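PDB 3SC6: dTDP-4-dehydrorhamnose reductase from Bacillus anthracis, which probably catalyses the NADPH-dependent reduction of dTDP-4-dehydrorhamnose, the last step in making dTDP-L-rhamnose. Local coordinates for residues A[152-157]-A[187-192]; A[6-11]-A[57-62]. One frame throughout, in Å; residues are numbered along the deposited sequence.

Contact 1. Residues A[152-157]-A[187-192]; sequences RTSWLY and SPTYVA. With NAP (NADP nicotinamide-adenine-dinucleotide phosphate), chain G.
Tyr157 carries CG between its backbone N and carbonyl carbon (chi1 67°), and its ring lies against the Thr189-Tyr190 backbone; Thr189 sets OG1 beside its own backbone N (chi1 -61°), and both bond to residues 152-157. The pairing is a short parallel beta ladder at the branched end of the mixed sheet that includes the Rossmann-fold strands, Leu156 opposite Thr189 and Tyr157 opposite Tyr190. Thr189 takes part in three of the four hydrogen bonds. Its N donates almost straight to Trp155 O (2.8 Å) from above the carbonyl plane, its O receives Tyr157 N, and OG1 approaches Ser154 O within the carbonyl plane (3.1 Å). The ladder closes with Val191 N on Tyr157 O, where the partner chain turns into helix 191-202 with Tyr190 as N-cap residue. Tyr190 CA stands over one face of the Tyr157 ring, a CH-pi contact of 4.2 Å to the centroid, whereas the two tyrosine rings, nearly parallel, are slid apart and barely overlap. Tyr190 OH bonds to Glu283 of helix 273-283 and to Lys159. Trp155 and Pro188 point the same way, CE3 beside CD, and Trp220 stacks on the indole. Just past the ladder, Leu156 CD1 meets Val191 CG2, in the first turn of the helix, at 3.5 Å, and Leu17 of helix 16-24 packs on both residues. Residues 153-156 also border the nicotinamide: Leu156 CB packs against carboxamide carbon C7N, Thr153 O lies 3.4 Å from C5N of NADP, and Ser154 CA is 4.0 Å from C4N, the carbon that carries the transferable hydride in NADPH.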
loop_
_atom_site.group_PDB
_atom_site.type_symbol
_atom_site.label_atom_id
_atom_site.label_comp_id
_atom_site.label_asym_id
_atom_site.label_seq_id
_atom_site.Cartn_x
_atom_site.Cartn_y
_atom_site.Cartn_z
ATOM N N ARG A 152 0.609 5.940 -3.983
ATOM C CA ARG A 152 -0.132 5.970 -2.730
ATOM C C ARG A 152 -1.352 5.078 -2.862
ATOM O O ARG A 152 -2.087 5.169 -3.848
ATOM C CB ARG A 152 -0.576 7.394 -2.434
ATOM C CG ARG A 152 0.563 8.343 -2.201
ATOM C CD ARG A 152 0.092 9.766 -2.160
ATOM N NE ARG A 152 1.198 10.684 -1.930
ATOM C CZ ARG A 152 1.104 12.004 -2.022
ATOM N NH1 ARG A 152 -0.032 12.565 -2.417
ATOM N NH2 ARG A 152 2.165 12.763 -1.788
ATOM N N THR A 153 -1.556 4.211 -1.875
ATOM C CA THR A 153 -2.691 3.303 -1.870
ATOM C C THR A 153 -3.303 3.364 -0.472
ATOM O O THR A 153 -2.833 4.136 0.364
ATOM C CB THR A 153 -2.274 1.872 -2.204
ATOM O OG1 THR A 153 -3.439 1.049 -2.336
ATOM C CG2 THR A 153 -1.343 1.317 -1.130
ATOM N N SER A 154 -4.334 2.557 -0.209
ATOM C CA SER A 154 -4.987 2.558 1.108
ATOM C C SER A 154 -5.886 1.351 1.344
ATOM O O SER A 154 -6.432 0.791 0.389
ATOM C CB SER A 154 -5.860 3.802 1.227
ATOM O OG SER A 154 -6.864 3.801 0.221
ATOM N N TRP A 155 -6.047 0.947 2.613
ATOM C CA TRP A 155 -6.912 -0.194 2.929
ATOM C C TRP A 155 -6.554 -1.364 2.037
ATOM O O TRP A 155 -7.413 -1.997 1.428
ATOM C CB TRP A 155 -8.355 0.258 2.714
ATOM C CG TRP A 155 -8.836 1.243 3.745
ATOM C CD1 TRP A 155 -8.213 2.389 4.144
ATOM C CD2 TRP A 155 -10.156 1.303 4.305
ATOM N NE1 TRP A 155 -8.996 3.070 5.039
ATOM C CE2 TRP A 155 -10.205 2.439 5.136
ATOM C CE3 TRP A 155 -11.279 0.477 4.225
ATOM C CZ2 TRP A 155 -11.332 2.772 5.879
ATOM C CZ3 TRP A 155 -12.397 0.807 4.966
ATOM C CH2 TRP A 155 -12.416 1.947 5.782
ATOM N N LEU A 156 -5.259 -1.640 1.982
ATOM C CA LEU A 156 -4.716 -2.711 1.172
ATOM C C LEU A 156 -4.878 -4.072 1.857
ATOM O O LEU A 156 -4.682 -4.189 3.066
ATOM C CB LEU A 156 -3.236 -2.412 0.916
ATOM C CG LEU A 156 -2.435 -3.322 -0.007
ATOM C CD1 LEU A 156 -3.051 -3.328 -1.395
ATOM C CD2 LEU A 156 -0.998 -2.842 -0.070
ATOM N N TYR A 157 -5.252 -5.090 1.080
ATOM C CA TYR A 157 -5.433 -6.445 1.603
ATOM C C TYR A 157 -5.197 -7.423 0.460
ATOM O O TYR A 157 -5.600 -7.154 -0.674
ATOM C CB TYR A 157 -6.841 -6.647 2.159
ATOM C CG TYR A 157 -7.933 -6.598 1.118
ATOM C CD1 TYR A 157 -8.514 -5.399 0.741
ATOM C CD2 TYR A 157 -8.397 -7.767 0.529
ATOM C CE1 TYR A 157 -9.520 -5.365 -0.213
ATOM C CE2 TYR A 157 -9.396 -7.747 -0.417
ATOM C CZ TYR A 157 -9.957 -6.548 -0.789
ATOM O OH TYR A 157 -10.956 -6.537 -1.735
ATOM N N SER A 187 -11.520 3.256 1.084
ATOM C CA SER A 187 -11.672 2.488 -0.144
ATOM C C SER A 187 -10.763 1.256 -0.155
ATOM O O SER A 187 -9.560 1.364 -0.411
ATOM C CB SER A 187 -11.374 3.374 -1.350
ATOM O OG SER A 187 -10.054 3.871 -1.286
ATOM N N PRO A 188 -11.338 0.079 0.129
ATOM C CA PRO A 188 -10.589 -1.173 0.149
ATOM C C PRO A 188 -9.877 -1.418 -1.168
ATOM O O PRO A 188 -10.497 -1.338 -2.225
ATOM C CB PRO A 188 -11.675 -2.230 0.362
ATOM C CG PRO A 188 -12.800 -1.508 1.002
ATOM C CD PRO A 188 -12.746 -0.105 0.516
ATOM N N THR A 189 -8.585 -1.719 -1.103
ATOM C CA THR A 189 -7.800 -1.971 -2.300
ATOM C C THR A 189 -7.175 -3.358 -2.295
ATOM O O THR A 189 -6.361 -3.677 -1.431
ATOM C CB THR A 189 -6.681 -0.935 -2.448
ATOM O OG1 THR A 189 -7.257 0.373 -2.556
ATOM C CG2 THR A 189 -5.852 -1.224 -3.678
ATOM N N TYR A 190 -7.561 -4.177 -3.269
ATOM C CA TYR A 190 -7.031 -5.532 -3.385
ATOM C C TYR A 190 -5.714 -5.580 -4.157
ATOM O O TYR A 190 -5.643 -5.199 -5.323
ATOM C CB TYR A 190 -8.088 -6.487 -3.957
ATOM C CG TYR A 190 -7.572 -7.869 -4.282
ATOM C CD1 TYR A 190 -6.743 -8.549 -3.405
ATOM C CD2 TYR A 190 -8.024 -8.548 -5.406
ATOM C CE1 TYR A 190 -6.290 -9.822 -3.693
ATOM C CE2 TYR A 190 -7.595 -9.829 -5.688
ATOM C CZ TYR A 190 -6.727 -10.459 -4.828
ATOM O OH TYR A 190 -6.293 -11.730 -5.103
ATOM N N VAL A 191 -4.678 -6.048 -3.465
ATOM C CA VAL A 191 -3.325 -6.170 -4.013
ATOM C C VAL A 191 -3.264 -6.562 -5.486
ATOM O O VAL A 191 -2.510 -5.974 -6.247
ATOM C CB VAL A 191 -2.489 -7.179 -3.193
ATOM C CG1 VAL A 191 -1.129 -7.383 -3.823
ATOM C CG2 VAL A 191 -2.346 -6.709 -1.747
ATOM N N ALA A 192 -4.048 -7.552 -5.894
ATOM C CA ALA A 192 -4.038 -7.980 -7.294
ATOM C C ALA A 192 -4.315 -6.817 -8.239
ATOM O O ALA A 192 -3.655 -6.700 -9.270
ATOM C CB ALA A 192 -5.020 -9.099 -7.528
HETATM P PA NAP G . 3.680 -5.390 5.367
HETATM O O1A NAP G . 4.028 -4.929 6.762
HETATM O O2A NAP G . 3.135 -6.788 5.165
HETATM O O5B NAP G . 4.967 -5.216 4.418
HETATM C C5B NAP G . 6.135 -4.519 4.842
HETATM C C4B NAP G . 7.315 -5.485 4.838
HETATM O O4B NAP G . 8.540 -4.760 5.030
HETATM C C3B NAP G . 7.215 -6.520 5.958
HETATM O O3B NAP G . 7.263 -7.855 5.449
HETATM C C2B NAP G . 8.420 -6.251 6.830
HETATM O O2B NAP G . 8.972 -7.450 7.371
HETATM C C1B NAP G . 9.377 -5.550 5.874
HETATM N N9A NAP G . 10.444 -4.799 6.591
HETATM C C8A NAP G . 10.398 -4.287 7.835
HETATM N N7A NAP G . 11.591 -3.712 8.112
HETATM C C5A NAP G . 12.382 -3.879 7.036
HETATM C C6A NAP G . 13.776 -3.497 6.709
HETATM N N6A NAP G . 14.536 -2.820 7.604
HETATM N N1A NAP G . 14.263 -3.835 5.493
HETATM C C2A NAP G . 13.500 -4.506 4.608
HETATM N N3A NAP G . 12.231 -4.865 4.890
HETATM C C4A NAP G . 11.658 -4.567 6.084
HETATM O O3 NAP G . 2.649 -4.327 4.720
HETATM P PN NAP G . 2.327 -4.260 3.134
HETATM O O1N NAP G . 0.889 -3.825 2.976
HETATM O O2N NAP G . 2.830 -5.503 2.444
HETATM O O5D NAP G . 3.258 -3.048 2.644
HETATM C C5D NAP G . 3.120 -2.511 1.329
HETATM C C4D NAP G . 3.289 -0.992 1.348
HETATM O O4D NAP G . 2.009 -0.351 1.242
HETATM C C3D NAP G . 3.942 -0.479 2.629
HETATM O O3D NAP G . 5.087 0.317 2.313
HETATM C C2D NAP G . 2.884 0.361 3.312
HETATM O O2D NAP G . 3.477 1.515 3.908
HETATM C C1D NAP G . 1.911 0.717 2.193
HETATM N N1N NAP G . 0.522 0.880 2.650
HETATM C C2N NAP G . -0.119 -0.142 3.240
HETATM C C3N NAP G . -1.437 -0.004 3.674
HETATM C C7N NAP G . -2.126 -1.168 4.336
HETATM O O7N NAP G . -1.490 -2.191 4.545
HETATM N N7N NAP G . -3.410 -1.078 4.680
HETATM C C4N NAP G . -2.089 1.211 3.482
HETATM C C5N NAP G . -1.409 2.249 2.866
HETATM C C6N NAP G . -0.095 2.056 2.452
HETATM P P2B NAP G . 8.766 -7.821 8.927
HETATM O O1X NAP G . 9.256 -9.246 9.003
HETATM O O2X NAP G . 9.626 -6.830 9.675
HETATM O O3X NAP G . 7.286 -7.651 9.163
#

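Contact 2. Residues A[6-11]-A[57-62]; sequences ERVIIT and PHIIIH
Arg7 and His58 are joined through backbone and ring alike, at the start of a parallel strand pair in the Rossmann-fold sheet. Backbone hydrogen bonds form the first group. Arg7 O accepts both His58 N and Ile59 N, the latter at 3.2 Å; from there Ile9 N to Ile59 O, Ile61 N to Ile9 O (2.8 Å) and Thr11 N to Ile61 O continue the parallel ladder, in which Ile9 lies opposite Ile60 and Thr11 opposite His62. The strand axes run 17° apart, and strand 30-35 pairs with the other edge of strand 6-11. The imidazole makes a second group of contacts. His58 sets CG beside its own backbone N (chi1 -63°), and ND1 accepts Arg7 N at 3.1 Å, the donor lying 16° out of the ring plane, and Glu6 CG sits over one face of the ring in a CH-pi contact. Arg7 crosses the same histidine with its extended chain, the guanidinium presenting a face to CE1, while NH2 reaches Arg56 O. Apolar contacts lie on both sides of the strand pair. Ile9 CD1 meets Pro57 CG at 3.4 Å on the side that also carries Ile60, whose side chain touches helix 76-97. On the other side Val8 CG1 packs on Ile59 CB at 3.7 Å, the side chains alongside one another, and Leu21 of helix 16-24 touches Ile10 and Ile61. Accepting a backbone N-H at ND1 fits a His58 unprotonated at that nitrogen; the Arg7 guanidinium would tend to disfavour a positive ring and the Glu6 carboxylate to favour one, leaving its charge open.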
loop_
_atom_site.group_PDB
_atom_site.type_symbol
_atom_site.label_atom_id
_atom_site.label_comp_id
_atom_site.label_asym_id
_atom_site.label_seq_id
_atom_site.Cartn_x
_atom_site.Cartn_y
_atom_site.Cartn_z
ATOM N N GLU A 6 14.530 -7.650 -18.583
ATOM C CA GLU A 6 14.820 -6.750 -17.465
ATOM C C GLU A 6 14.860 -7.433 -16.088
ATOM O O GLU A 6 14.324 -8.516 -15.896
ATOM C CB GLU A 6 13.882 -5.547 -17.491
ATOM C CG GLU A 6 14.047 -4.726 -18.765
ATOM C CD GLU A 6 13.128 -3.531 -18.828
ATOM O OE1 GLU A 6 12.354 -3.314 -17.873
ATOM O OE2 GLU A 6 13.182 -2.808 -19.843
ATOM N N ARG A 7 15.487 -6.750 -15.137
ATOM C CA ARG A 7 15.673 -7.237 -13.773
ATOM C C ARG A 7 14.895 -6.361 -12.812
ATOM O O ARG A 7 14.972 -5.139 -12.907
ATOM C CB ARG A 7 17.137 -7.015 -13.485
ATOM C CG ARG A 7 17.985 -7.543 -14.596
ATOM C CD ARG A 7 19.333 -6.919 -14.551
ATOM N NE ARG A 7 19.998 -7.172 -15.811
ATOM C CZ ARG A 7 21.087 -6.541 -16.212
ATOM N NH1 ARG A 7 21.609 -6.830 -17.400
ATOM N NH2 ARG A 7 21.630 -5.594 -15.452
ATOM N N VAL A 8 14.181 -6.968 -11.868
ATOM C CA VAL A 8 13.404 -6.196 -10.907
ATOM C C VAL A 8 13.660 -6.660 -9.484
ATOM O O VAL A 8 13.620 -7.850 -9.200
ATOM C CB VAL A 8 11.882 -6.315 -11.171
ATOM C CG1 VAL A 8 11.549 -5.838 -12.566
ATOM C CG2 VAL A 8 11.422 -7.738 -11.006
ATOM N N ILE A 9 13.948 -5.715 -8.598
ATOM C CA ILE A 9 14.191 -6.022 -7.195
ATOM C C ILE A 9 12.973 -5.610 -6.383
ATOM O O ILE A 9 12.389 -4.557 -6.629
ATOM C CB ILE A 9 15.433 -5.300 -6.629
ATOM C CG1 ILE A 9 16.706 -5.839 -7.280
ATOM C CG2 ILE A 9 15.547 -5.521 -5.131
ATOM C CD1 ILE A 9 17.986 -5.218 -6.729
ATOM N N ILE A 10 12.583 -6.456 -5.430
ATOM C CA ILE A 10 11.436 -6.182 -4.567
ATOM C C ILE A 10 11.882 -6.183 -3.108
ATOM O O ILE A 10 12.345 -7.199 -2.598
ATOM C CB ILE A 10 10.319 -7.222 -4.741
ATOM C CG1 ILE A 10 9.836 -7.248 -6.191
ATOM C CG2 ILE A 10 9.162 -6.901 -3.826
ATOM C CD1 ILE A 10 8.721 -8.239 -6.447
ATOM N N THR A 11 11.758 -5.038 -2.447
ATOM C CA THR A 11 12.146 -4.923 -1.045
ATOM C C THR A 11 10.921 -5.216 -0.171
ATOM O O THR A 11 9.845 -4.675 -0.404
ATOM C CB THR A 11 12.706 -3.527 -0.727
ATOM O OG1 THR A 11 11.700 -2.536 -0.967
ATOM C CG2 THR A 11 13.923 -3.232 -1.590
ATOM N N PRO A 57 19.608 -3.666 -11.177
ATOM C CA PRO A 57 18.273 -3.762 -11.755
ATOM C C PRO A 57 17.735 -2.562 -12.519
ATOM O O PRO A 57 18.115 -1.421 -12.261
ATOM C CB PRO A 57 17.398 -3.982 -10.522
ATOM C CG PRO A 57 18.078 -3.189 -9.462
ATOM C CD PRO A 57 19.556 -3.256 -9.761
ATOM N N HIS A 58 16.836 -2.852 -13.454
ATOM C CA HIS A 58 16.201 -1.834 -14.268
ATOM C C HIS A 58 15.059 -1.213 -13.471
ATOM O O HIS A 58 14.779 -0.024 -13.594
ATOM C CB HIS A 58 15.626 -2.431 -15.561
ATOM C CG HIS A 58 16.653 -3.018 -16.481
ATOM N ND1 HIS A 58 17.038 -4.340 -16.426
ATOM C CD2 HIS A 58 17.359 -2.465 -17.497
ATOM C CE1 HIS A 58 17.946 -4.573 -17.359
ATOM N NE2 HIS A 58 18.158 -3.450 -18.021
ATOM N N ILE A 59 14.411 -2.031 -12.649
ATOM C CA ILE A 59 13.289 -1.582 -11.840
ATOM C C ILE A 59 13.417 -2.016 -10.387
ATOM O O ILE A 59 13.990 -3.056 -10.092
ATOM C CB ILE A 59 11.973 -2.180 -12.392
ATOM C CG1 ILE A 59 11.912 -2.013 -13.915
ATOM C CG2 ILE A 59 10.765 -1.537 -11.730
ATOM C CD1 ILE A 59 10.688 -2.622 -14.550
ATOM N N ILE A 60 12.893 -1.197 -9.482
ATOM C CA ILE A 60 12.929 -1.504 -8.061
ATOM C C ILE A 60 11.592 -1.153 -7.437
ATOM O O ILE A 60 11.218 0.019 -7.367
ATOM C CB ILE A 60 14.027 -0.754 -7.294
ATOM C CG1 ILE A 60 15.412 -1.129 -7.813
ATOM C CG2 ILE A 60 13.952 -1.096 -5.815
ATOM C CD1 ILE A 60 16.542 -0.445 -7.054
ATOM N N ILE A 61 10.867 -2.177 -6.999
ATOM C CA ILE A 61 9.577 -1.978 -6.373
ATOM C C ILE A 61 9.837 -2.021 -4.879
ATOM O O ILE A 61 10.033 -3.081 -4.294
ATOM C CB ILE A 61 8.577 -3.041 -6.786
ATOM C CG1 ILE A 61 8.460 -3.068 -8.312
ATOM C CG2 ILE A 61 7.238 -2.763 -6.134
ATOM C CD1 ILE A 61 7.516 -4.115 -8.836
ATOM N N HIS A 62 9.849 -0.845 -4.269
ATOM C CA HIS A 62 10.102 -0.721 -2.852
ATOM C C HIS A 62 8.845 -0.917 -2.009
ATOM O O HIS A 62 8.017 -0.009 -1.886
ATOM C CB HIS A 62 10.706 0.650 -2.590
ATOM C CG HIS A 62 11.147 0.854 -1.183
ATOM N ND1 HIS A 62 12.413 0.517 -0.755
ATOM C CD2 HIS A 62 10.512 1.376 -0.109
ATOM C CE1 HIS A 62 12.536 0.817 0.524
ATOM N NE2 HIS A 62 11.398 1.341 0.941
#

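Contacts 1 and 2 belong to the same mixed sheet and are bridged by strand 100-106, which pairs with strand 59-62 on one edge and strand 148-157 on the other. Their centres lie 21 Å apart and their nearest atoms about 9 Å apart, without touching. NADP spans the interval: Thr153 to Leu156 line its nicotinamide end, while in contact 2 the side chain of Thr11 comes within about 5 Å of the cofactor, near the adenine. Helix 16-24 packs on both contacts. The centre of contact 1 lies about 6 Å from the centre of the chain, that of contact 2 about 17 Å.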